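Protease 2A (Rhinovirus C, PDB 5X45) is a viral protease, probably a chymotrypsin-like cysteine protease that cuts the viral polyprotein, and carries a bound zinc ion. Local coordinates at residues Phe131-Leu134 against Arg135-Ser138. Residues are numbered along the deposited sequence; the frame is centred on the assembly and turned at random.
Sequences FTDL and RPYS
The guanidinium of R135 presents its NE/NH2 edge to the carboxylate of D133, whose plane is turned 44° from its own, while the ring of Y137 receives the backbone O of D133 at its edge, D133 O lying 3.4 Å from Y137 CD1. The salt bridge is side-on: R135 NE gives a fairly straight bond (163°) of 2.8 Å to D133 OD1 on its syn lone pair, and R135 NH2 reaches D133 OD2, also at 2.8 Å, from above the carboxylate plane. D133 OD1 takes a second bond, 3.0 Å from the backbone N of R135 on its anti side. With CG anti to the backbone N (chi1 -171°), the short aspartate folds forward into an Asx turn at the strand's end, and three N-H groups hold its carboxylate, probably stabilising its negative charge. R135 has the length to bend back and present NE and NH2 together. Y137 N bonds to L134 O at 3.0 Å, closing a type I/III beta turn; P136 suits its third position because the ring restrains phi to a helix-like value. The turn ends strand 129-133 of the barrel. R135 NH1 is hydrogen-bonded to the carbonyl O of C55, itself a zinc ligand. Apolar, buried L134 points away from the turn onto M120 and L37, and Y137's broad ring also touches L37, linking the barrel to strand 37-41 of the four-stranded sheet.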
loop_
_atom_site.group_PDB
_atom_site.type_symbol
_atom_site.label_atom_id
_atom_site.label_comp_id
_atom_site.label_asym_id
_atom_site.label_seq_id
_atom_site.Cartn_x
_atom_site.Cartn_y
_atom_site.Cartn_z
ATOM N N PHE A 131 0.040 -4.230 -4.777
ATOM C CA PHE A 131 0.485 -3.247 -3.810
ATOM C C PHE A 131 0.858 -1.962 -4.539
ATOM O O PHE A 131 1.426 -2.021 -5.633
ATOM C CB PHE A 131 1.697 -3.761 -3.015
ATOM C CG PHE A 131 1.527 -5.148 -2.444
ATOM C CD1 PHE A 131 1.842 -6.274 -3.202
ATOM C CD2 PHE A 131 1.086 -5.326 -1.133
ATOM C CE1 PHE A 131 1.704 -7.552 -2.669
ATOM C CE2 PHE A 131 0.948 -6.600 -0.594
ATOM C CZ PHE A 131 1.257 -7.720 -1.366
ATOM N N THR A 132 0.543 -0.808 -3.954
ATOM C CA THR A 132 1.192 0.410 -4.414
ATOM C C THR A 132 2.590 0.446 -3.819
ATOM O O THR A 132 2.779 0.248 -2.624
ATOM C CB THR A 132 0.448 1.709 -4.042
ATOM O OG1 THR A 132 0.531 1.936 -2.634
ATOM C CG2 THR A 132 -0.968 1.623 -4.438
ATOM N N ASP A 133 3.564 0.669 -4.684
ATOM C CA ASP A 133 4.935 0.839 -4.277
ATOM C C ASP A 133 5.060 2.245 -3.690
ATOM O O ASP A 133 4.785 3.233 -4.372
ATOM C CB ASP A 133 5.866 0.636 -5.482
ATOM C CG ASP A 133 7.345 0.588 -5.100
ATOM O OD1 ASP A 133 7.722 1.048 -3.994
ATOM O OD2 ASP A 133 8.135 0.072 -5.924
ATOM N N LEU A 134 5.464 2.330 -2.425
ATOM C CA LEU A 134 5.523 3.606 -1.721
ATOM C C LEU A 134 6.818 4.355 -2.013
ATOM O O LEU A 134 6.905 5.563 -1.792
ATOM C CB LEU A 134 5.395 3.396 -0.213
ATOM C CG LEU A 134 4.068 2.791 0.221
ATOM C CD1 LEU A 134 4.114 2.517 1.708
ATOM C CD2 LEU A 134 2.894 3.676 -0.154
ATOM N N ARG A 135 7.827 3.632 -2.492
ATOM C CA ARG A 135 9.147 4.218 -2.725
ATOM C C ARG A 135 9.153 5.416 -3.694
ATOM O O ARG A 135 9.812 6.422 -3.409
ATOM C CB ARG A 135 10.124 3.133 -3.192
ATOM C CG ARG A 135 10.455 2.138 -2.084
ATOM C CD ARG A 135 11.211 0.931 -2.606
ATOM N NE ARG A 135 10.363 0.125 -3.478
ATOM C CZ ARG A 135 10.640 -1.117 -3.856
ATOM N NH1 ARG A 135 11.739 -1.717 -3.416
ATOM N NH2 ARG A 135 9.802 -1.768 -4.656
ATOM N N PRO A 136 8.416 5.332 -4.821
ATOM C CA PRO A 136 8.330 6.532 -5.669
ATOM C C PRO A 136 7.799 7.772 -4.945
ATOM O O PRO A 136 8.174 8.885 -5.312
ATOM C CB PRO A 136 7.343 6.118 -6.766
ATOM C CG PRO A 136 7.457 4.642 -6.841
ATOM C CD PRO A 136 7.722 4.181 -5.437
ATOM N N TYR A 137 6.940 7.587 -3.946
ATOM C CA TYR A 137 6.270 8.716 -3.303
ATOM C C TYR A 137 6.866 9.165 -1.967
ATOM O O TYR A 137 6.346 10.097 -1.362
ATOM C CB TYR A 137 4.790 8.381 -3.097
ATOM C CG TYR A 137 4.105 7.887 -4.351
ATOM C CD1 TYR A 137 4.147 6.542 -4.702
ATOM C CD2 TYR A 137 3.423 8.760 -5.189
ATOM C CE1 TYR A 137 3.530 6.077 -5.852
ATOM C CE2 TYR A 137 2.798 8.302 -6.338
ATOM C CZ TYR A 137 2.856 6.959 -6.667
ATOM O OH TYR A 137 2.239 6.491 -7.815
ATOM N N SER A 138 7.940 8.530 -1.506
ATOM C CA SER A 138 8.525 8.920 -0.222
ATOM C C SER A 138 9.552 10.040 -0.373
ATOM O O SER A 138 10.302 10.081 -1.347
ATOM C CB SER A 138 9.173 7.717 0.461
ATOM O OG SER A 138 10.539 7.608 0.102
#